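Local coordinates for protein glucosamine-6-phosphate deaminase (Bacillus subtilis, PDB 2BKX) that is a bacterial enzyme of the glucosamine-6-phosphate isomerase/6-phosphogluconolactonase family, with a Rossmann-like alpha/beta fold, and holds fructose-6-phosphate in its pocket, at residues A16-A21 against Q52-S57; T146-R151 against A220-L225. One frame throughout, in Å; residues are numbered along the deposited sequence.

Overall arrangement
The two contacts lie on opposite sides of the chain's centre, their own centres about 30 Å apart and their nearest atoms about 14 Å apart, so they do not touch. They also follow one another in sequence: contact 1 is complete before contact 2 begins. Contact 1 joins helix 9-26 to the chain leaving helix 41-53, partly through a salt bridge at its outer side. Contact 2 brings two loops together around one aromatic ring. In contact 2 the side chain of Ala222 is about 13 Å from the bound fructose-6-phosphate, and Ala220 rests on the pocket residue Ile133.

Contact 1: A16-A21 against Q52-S57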
ATOM      1  N   ALA A  16       8.389 -10.365  -3.251  1.00  5.63           N
ATOM      2  CA  ALA A  16       8.143  -8.978  -2.848  1.00  5.58           C
ATOM      3  C   ALA A  16       9.166  -8.511  -1.838  1.00  5.72           C
ATOM      4  O   ALA A  16       9.640  -7.379  -1.891  1.00  6.03           O
ATOM      5  CB  ALA A  16       6.714  -8.862  -2.291  1.00  5.16           C
ATOM      6  N   ALA A  17       9.466  -9.356  -0.860  1.00  5.17           N
ATOM      7  CA  ALA A  17      10.452  -8.988   0.136  1.00  4.72           C
ATOM      8  C   ALA A  17      11.821  -8.792  -0.500  1.00  5.32           C
ATOM      9  O   ALA A  17      12.550  -7.865  -0.145  1.00  5.58           O
ATOM     10  CB  ALA A  17      10.487 -10.011   1.233  1.00  5.38           C
ATOM     11  N   ARG A  18      12.144  -9.641  -1.458  1.00  5.40           N
ATOM     12  CA  ARG A  18      13.438  -9.518  -2.137  1.00  5.41           C
ATOM     13  C   ARG A  18      13.550  -8.207  -2.921  1.00  5.35           C
ATOM     14  O   ARG A  18      14.587  -7.502  -2.863  1.00  6.48           O
ATOM     15  CB  ARG A  18      13.667 -10.743  -3.026  1.00  5.74           C
ATOM     16  CG  ARG A  18      14.959 -10.711  -3.843  1.00  7.25           C
ATOM     17  CD  ARG A  18      16.191 -10.627  -2.979  1.00  8.60           C
ATOM     18  NE  ARG A  18      16.283 -11.807  -2.133  1.00 10.55           N
ATOM     19  CZ  ARG A  18      17.051 -11.922  -1.069  1.00 10.56           C
ATOM     20  NH1 ARG A  18      17.787 -10.904  -0.664  1.00 10.51           N
ATOM     21  NH2 ARG A  18      17.044 -13.059  -0.389  1.00 12.04           N
ATOM     22  N   ILE A  19      12.493  -7.845  -3.650  1.00  5.84           N
ATOM     23  CA  ILE A  19      12.480  -6.595  -4.415  1.00  6.69           C
ATOM     24  C   ILE A  19      12.601  -5.389  -3.481  1.00  6.30           C
ATOM     25  O   ILE A  19      13.367  -4.435  -3.751  1.00  6.66           O
ATOM     26  CB  ILE A  19      11.230  -6.461  -5.274  1.00  7.49           C
ATOM     27  CG1 ILE A  19      11.240  -7.503  -6.415  1.00  8.42           C
ATOM     28  CG2 ILE A  19      11.065  -5.045  -5.804  1.00  8.07           C
ATOM     29  CD1 ILE A  19       9.913  -7.718  -7.116  1.00  9.44           C
ATOM     30  N   THR A  20      11.900  -5.446  -2.346  1.00  6.30           N
ATOM     31  CA  THR A  20      11.971  -4.360  -1.380  1.00  5.86           C
ATOM     32  C   THR A  20      13.393  -4.292  -0.777  1.00  6.31           C
ATOM     33  O   THR A  20      13.962  -3.228  -0.604  1.00  6.52           O
ATOM     34  CB  THR A  20      10.899  -4.540  -0.289  1.00  7.01           C
ATOM     35  OG1 THR A  20       9.626  -4.671  -0.922  1.00  8.43           O
ATOM     36  CG2 THR A  20      10.838  -3.357   0.640  1.00  7.85           C
ATOM     37  N   ALA A  21      13.931  -5.455  -0.399  1.00  5.33           N
ATOM     38  CA  ALA A  21      15.300  -5.517   0.106  1.00  6.50           C
ATOM     39  C   ALA A  21      16.306  -4.956  -0.891  1.00  6.06           C
ATOM     40  O   ALA A  21      17.245  -4.254  -0.526  1.00  6.94           O
ATOM     41  CB  ALA A  21      15.671  -6.917   0.454  1.00  6.13           C
ATOM     42  N   GLN A  52      17.337 -11.096   9.898  1.00 15.69           N
ATOM     43  CA  GLN A  52      18.117 -12.154  10.544  1.00 17.62           C
ATOM     44  C   GLN A  52      19.032 -12.931   9.602  1.00 16.51           C
ATOM     45  O   GLN A  52      20.252 -13.019   9.824  1.00 18.20           O
ATOM     46  CB  GLN A  52      17.184 -13.192  11.213  1.00 19.46           C
ATOM     47  CG  GLN A  52      16.083 -12.646  12.111  1.00 24.47           C
ATOM     48  CD  GLN A  52      14.731 -13.463  12.101  1.00 24.68           C
ATOM     49  OE1 GLN A  52      13.673 -12.891  12.367  1.00 30.40           O
ATOM     50  NE2 GLN A  52      14.784 -14.786  11.797  1.00 30.37           N
ATOM     51  N   THR A  53      18.465 -13.543   8.571  1.00 14.45           N
ATOM     52  CA  THR A  53      19.196 -14.492   7.763  1.00 14.45           C
ATOM     53  C   THR A  53      20.255 -13.803   6.895  1.00 14.90           C
ATOM     54  O   THR A  53      21.226 -14.462   6.514  1.00 15.62           O
ATOM     55  CB  THR A  53      18.285 -15.305   6.883  1.00 15.11           C
ATOM     56  OG1 THR A  53      17.548 -14.412   6.080  1.00 14.45           O
ATOM     57  CG2 THR A  53      17.318 -16.161   7.706  1.00 14.29           C
ATOM     58  N   GLU A  54      20.067 -12.508   6.583  1.00 12.93           N
ATOM     59  CA  GLU A  54      20.992 -11.767   5.722  1.00 12.90           C
ATOM     60  C   GLU A  54      21.534 -10.521   6.358  1.00 13.07           C
ATOM     61  O   GLU A  54      22.241  -9.722   5.708  1.00 13.34           O
ATOM     62  CB  GLU A  54      20.336 -11.416   4.358  1.00 11.23           C
ATOM     63  CG  GLU A  54      19.922 -12.616   3.604  1.00 12.64           C
ATOM     64  CD  GLU A  54      19.366 -12.325   2.247  1.00 11.87           C
ATOM     65  OE1 GLU A  54      19.142 -11.126   1.896  1.00 12.55           O
ATOM     66  OE2 GLU A  54      19.082 -13.302   1.549  1.00 13.71           O
ATOM     67  N   ASN A  55      21.228 -10.313   7.626  1.00 14.89           N
ATOM     68  CA  ASN A  55      21.745  -9.173   8.339  1.00 16.43           C
ATOM     69  C   ASN A  55      21.362  -7.904   7.577  1.00 15.87           C
ATOM     70  O   ASN A  55      22.122  -6.951   7.479  1.00 17.86           O
ATOM     71  CB  ASN A  55      23.269  -9.334   8.491  1.00 17.92           C
ATOM     72  CG  ASN A  55      23.882  -8.476   9.589  1.00 19.00           C
ATOM     73  OD1 ASN A  55      23.211  -7.918  10.463  1.00 24.56           O
ATOM     74  ND2 ASN A  55      25.235  -8.358   9.518  1.00 22.00           N
ATOM     75  N   LEU A  56      20.144  -7.897   7.019  1.00 14.55           N
ATOM     76  CA  LEU A  56      19.659  -6.764   6.293  1.00 13.97           C
ATOM     77  C   LEU A  56      19.318  -5.634   7.251  1.00 14.60           C
ATOM     78  O   LEU A  56      18.543  -5.835   8.170  1.00 14.48           O
ATOM     79  CB  LEU A  56      18.378  -7.168   5.508  1.00 13.78           C
ATOM     80  CG  LEU A  56      17.665  -6.059   4.743  1.00 13.80           C
ATOM     81  CD1 LEU A  56      18.483  -5.434   3.634  1.00 15.07           C
ATOM     82  CD2 LEU A  56      16.291  -6.543   4.220  1.00 13.75           C
ATOM     83  N   SER A  57      19.886  -4.450   7.019  1.00 14.31           N
ATOM     84  CA  SER A  57      19.703  -3.283   7.911  1.00 14.33           C
ATOM     85  C   SER A  57      18.717  -2.265   7.355  1.00 14.14           C
ATOM     86  O   SER A  57      18.747  -1.905   6.185  1.00 15.32           O
ATOM     87  CB  SER A  57      21.013  -2.552   8.140  1.00 14.76           C
ATOM     88  OG  SER A  57      20.817  -1.430   9.026  1.00 16.24           O
TER
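Arg18 NH2 donates to Glu54 OE2 at 2.8 Å with an N-H...O angle of 163°. Beside it Arg18 NH1 reaches Glu54 OE1 at 2.9 Å, just as straight. The guanidinium meets the carboxylate end-on, one nitrogen to each oxygen, with both acceptors close to its plane. OE1 uses its syn lone pair; OE2 is also met on the syn side, though out of the carboxylate plane. The two flat groups are only 26° apart, and the paired bonds should hinder either from rotating. Arginine suits this place because its long chain can leave the helix with CG opposite the backbone N (chi1 177°), then bend at the next two torsions to bring the guanidinium to the acid. Glu54, the first residue past the end of its helix, answers with a chain extended beyond CG.

Deeper in, Ala21 CB meets the CD2 branch of Leu56 at 3.8 Å. These buried residues mark the closest backbone approach, 7.7 Å between Ala21 CA and Leu56 CA, where a small methyl lets the leucine come near the helix. Thr20 keeps its hydroxyl satisfied within the helix: OG1 bonds to Ala16 O at 2.9 Å, from the opposite face of the carbonyl plane to Thr20 N.

Ala17 packs on Gln46 and Leu47 of helix 41-53, and Arg18 lies on Leu50. Ile19 and Thr20 both meet Leu194 of strand 193-197; on strand 128-131 Ile19 also meets Ile128 and Thr20 meets Leu130. Helix 9-26 thus lies against the sheet and helix 41-53, as in Rossmann-like folds, with the salt bridge at the pair's more exposed side.

Contact 2: T146-R151 against A220-L225; sequences TSFKSR and ASALHL
Phe148 holds its ring in an uncommon setting, the plane nearly containing its own bond from CA to CB (chi2 3°), and lays one face squarely over the methyl of Ala222. Ala222 CB stands 3.6 Å from the centroid of the Phe148 ring and 7° off its normal, a CH-pi contact. Alanine suits the spot: its short side chain lets the ring settle onto the backbone too, with Phe148 CE2 3.6 Å from Ala222 CA. Leu225 follows one 3-10 turn later, its CD1 4.1 Å from Phe148 CD2. Ser221 OG, bonded to Phe218 O and Ser215 N, lies at the ring edge.

The phenylalanine projects from a type I turn, Ser147 to Ser150, that serine hydroxyls reinforce. Lys149 N donates to Ser147 OG at 2.9 Å in an ST turn, while Ser150 OG and Ser150 N both bond to Ser147 O, the hydroxyl at 2.7 Å.

Ser150 OG is also bonded to Ile184 N of helix 184-188, and the Ile184 side chain touches both Phe148 and Ala222. Leu223, whose CB points away from segment 146-151, meets Ile193 and Leu195 of strand 193-197. The turn lies between strands 128-131 and 153-156, the 3-10 segment between helix 203-211 and strand 229-234.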
ATOM      1  N   THR A 146     -11.948   8.530  -8.893  1.00  8.44           N
ATOM      2  CA  THR A 146     -10.948   9.456  -8.434  1.00  7.59           C
ATOM      3  C   THR A 146     -10.100   9.907  -9.625  1.00  6.98           C
ATOM      4  O   THR A 146      -9.662   9.103 -10.441  1.00  7.76           O
ATOM      5  CB  THR A 146     -10.043   8.776  -7.373  1.00  7.39           C
ATOM      6  OG1 THR A 146     -10.829   8.354  -6.254  1.00  8.53           O
ATOM      7  CG2 THR A 146      -8.967   9.694  -6.826  1.00  7.80           C
ATOM      8  N   SER A 147      -9.854  11.198  -9.707  1.00  8.26           N
ATOM      9  CA  SER A 147      -8.933  11.723 -10.704  1.00  8.37           C
ATOM     10  C   SER A 147      -7.535  11.128 -10.604  1.00  6.63           C
ATOM     11  O   SER A 147      -6.981  10.969  -9.494  1.00  6.64           O
ATOM     12  CB  SER A 147      -8.766  13.230 -10.512  1.00  9.35           C
ATOM     13  OG  SER A 147      -7.824  13.765 -11.428  1.00 10.27           O
ATOM     14  N   PHE A 148      -6.925  10.838 -11.759  1.00  6.56           N
ATOM     15  CA  PHE A 148      -5.543  10.427 -11.804  1.00  6.82           C
ATOM     16  C   PHE A 148      -4.585  11.533 -11.352  1.00  6.26           C
ATOM     17  O   PHE A 148      -3.413  11.267 -11.104  1.00  7.51           O
ATOM     18  CB  PHE A 148      -5.168   9.901 -13.186  1.00  6.96           C
ATOM     19  CG  PHE A 148      -5.795   8.575 -13.548  1.00  8.54           C
ATOM     20  CD1 PHE A 148      -6.686   7.893 -12.738  1.00 10.05           C
ATOM     21  CD2 PHE A 148      -5.479   8.013 -14.770  1.00  8.90           C
ATOM     22  CE1 PHE A 148      -7.200   6.676 -13.128  1.00  9.40           C
ATOM     23  CE2 PHE A 148      -6.027   6.785 -15.152  1.00 10.17           C
ATOM     24  CZ  PHE A 148      -6.862   6.145 -14.340  1.00  9.55           C
ATOM     25  N   LYS A 149      -5.058  12.785 -11.281  1.00  6.28           N
ATOM     26  CA  LYS A 149      -4.257  13.888 -10.773  1.00  6.33           C
ATOM     27  C   LYS A 149      -4.391  14.082  -9.258  1.00  5.85           C
ATOM     28  O   LYS A 149      -3.785  14.998  -8.676  1.00  6.08           O
ATOM     29  CB  LYS A 149      -4.623  15.197 -11.482  1.00  6.96           C
ATOM     30  CG  LYS A 149      -4.345  15.146 -12.956  1.00  9.71           C
ATOM     31  CD  LYS A 149      -4.596  16.476 -13.666  1.00  9.04           C
ATOM     32  CE  LYS A 149      -4.341  16.325 -15.169  1.00 12.97           C
ATOM     33  NZ  LYS A 149      -4.219  17.621 -15.876  1.00 16.19           N
ATOM     34  N   SER A 150      -5.171  13.228  -8.590  1.00  6.00           N
ATOM     35  CA  SER A 150      -5.408  13.402  -7.172  1.00  6.24           C
ATOM     36  C   SER A 150      -4.134  13.334  -6.349  1.00  5.67           C
ATOM     37  O   SER A 150      -3.195  12.599  -6.678  1.00  6.69           O
ATOM     38  CB  SER A 150      -6.390  12.342  -6.687  1.00  5.78           C
ATOM     39  OG  SER A 150      -5.970  11.028  -6.938  1.00  6.75           O
ATOM     40  N   ARG A 151      -4.142  14.111  -5.265  1.00  6.24           N
ATOM     41  CA  ARG A 151      -3.067  14.169  -4.280  1.00  6.39           C
ATOM     42  C   ARG A 151      -3.615  13.651  -2.943  1.00  6.23           C
ATOM     43  O   ARG A 151      -4.747  13.167  -2.903  1.00  7.65           O
ATOM     44  CB  ARG A 151      -2.550  15.602  -4.187  1.00  7.81           C
ATOM     45  CG  ARG A 151      -1.861  16.055  -5.465  1.00 10.49           C
ATOM     46  CD  ARG A 151      -0.464  15.526  -5.574  1.00 13.32           C
ATOM     47  NE  ARG A 151       0.201  16.014  -6.789  1.00 15.38           N
ATOM     48  CZ  ARG A 151       1.451  15.794  -7.058  1.00 15.92           C
ATOM     49  NH1 ARG A 151       1.975  16.260  -8.201  1.00 18.70           N
ATOM     50  NH2 ARG A 151       2.175  15.065  -6.232  1.00 18.61           N
ATOM     51  N   ALA A 220      -6.743   1.319 -10.403  1.00  6.30           N
ATOM     52  CA  ALA A 220      -5.459   0.660 -10.634  1.00  6.30           C
ATOM     53  C   ALA A 220      -5.015   0.767 -12.116  1.00  6.80           C
ATOM     54  O   ALA A 220      -3.859   0.556 -12.430  1.00  6.33           O
ATOM     55  CB  ALA A 220      -5.521  -0.794 -10.235  1.00  6.65           C
ATOM     56  N   SER A 221      -5.949   1.056 -13.011  1.00  6.50           N
ATOM     57  CA  SER A 221      -5.610   1.218 -14.414  1.00  7.07           C
ATOM     58  C   SER A 221      -4.687   2.389 -14.666  1.00  7.03           C
ATOM     59  O   SER A 221      -4.013   2.424 -15.698  1.00  7.65           O
ATOM     60  CB  SER A 221      -6.875   1.345 -15.275  1.00  7.43           C
ATOM     61  OG  SER A 221      -7.496   2.594 -15.176  1.00  7.43           O
ATOM     62  N   ALA A 222      -4.605   3.337 -13.726  1.00  6.96           N
ATOM     63  CA  ALA A 222      -3.622   4.399 -13.806  1.00  7.21           C
ATOM     64  C   ALA A 222      -2.203   3.847 -13.916  1.00  6.27           C
ATOM     65  O   ALA A 222      -1.286   4.484 -14.439  1.00  6.73           O
ATOM     66  CB  ALA A 222      -3.721   5.306 -12.600  1.00  7.21           C
ATOM     67  N   LEU A 223      -1.977   2.661 -13.380  1.00  6.28           N
ATOM     68  CA  LEU A 223      -0.645   2.073 -13.395  1.00  5.93           C
ATOM     69  C   LEU A 223      -0.158   1.730 -14.802  1.00  6.44           C
ATOM     70  O   LEU A 223       1.040   1.548 -15.015  1.00  6.77           O
ATOM     71  CB  LEU A 223      -0.643   0.810 -12.538  1.00  6.96           C
ATOM     72  CG  LEU A 223      -0.938   1.063 -11.049  1.00  7.84           C
ATOM     73  CD1 LEU A 223      -0.972  -0.236 -10.291  1.00  8.86           C
ATOM     74  CD2 LEU A 223       0.036   2.053 -10.397  1.00  9.09           C
ATOM     75  N   HIS A 224      -1.055   1.638 -15.773  1.00  6.61           N
ATOM     76  CA  HIS A 224      -0.633   1.462 -17.163  1.00  6.99           C
ATOM     77  C   HIS A 224       0.129   2.695 -17.678  1.00  6.62           C
ATOM     78  O   HIS A 224       0.804   2.604 -18.720  1.00  8.39           O
ATOM     79  CB  HIS A 224      -1.810   1.199 -18.078  1.00  7.66           C
ATOM     80  CG  HIS A 224      -2.500  -0.095 -17.819  1.00  8.49           C
ATOM     81  ND1 HIS A 224      -1.899  -1.301 -18.040  1.00 11.14           N
ATOM     82  CD2 HIS A 224      -3.747  -0.370 -17.365  1.00  8.88           C
ATOM     83  CE1 HIS A 224      -2.736  -2.273 -17.715  1.00 12.21           C
ATOM     84  NE2 HIS A 224      -3.863  -1.736 -17.300  1.00 10.31           N
ATOM     85  N   LEU A 225       0.080   3.801 -16.942  1.00  6.55           N
ATOM     86  CA  LEU A 225       0.759   5.009 -17.355  1.00  7.64           C
ATOM     87  C   LEU A 225       2.119   5.180 -16.718  1.00  7.12           C
ATOM     88  O   LEU A 225       2.783   6.194 -16.932  1.00  8.20           O
ATOM     89  CB  LEU A 225      -0.118   6.220 -17.025  1.00  8.50           C
ATOM     90  CG  LEU A 225      -1.493   6.152 -17.720  1.00 10.33           C
ATOM     91  CD1 LEU A 225      -2.348   7.345 -17.295  1.00 13.51           C
ATOM     92  CD2 LEU A 225      -1.364   6.087 -19.206  1.00 12.78           C
TER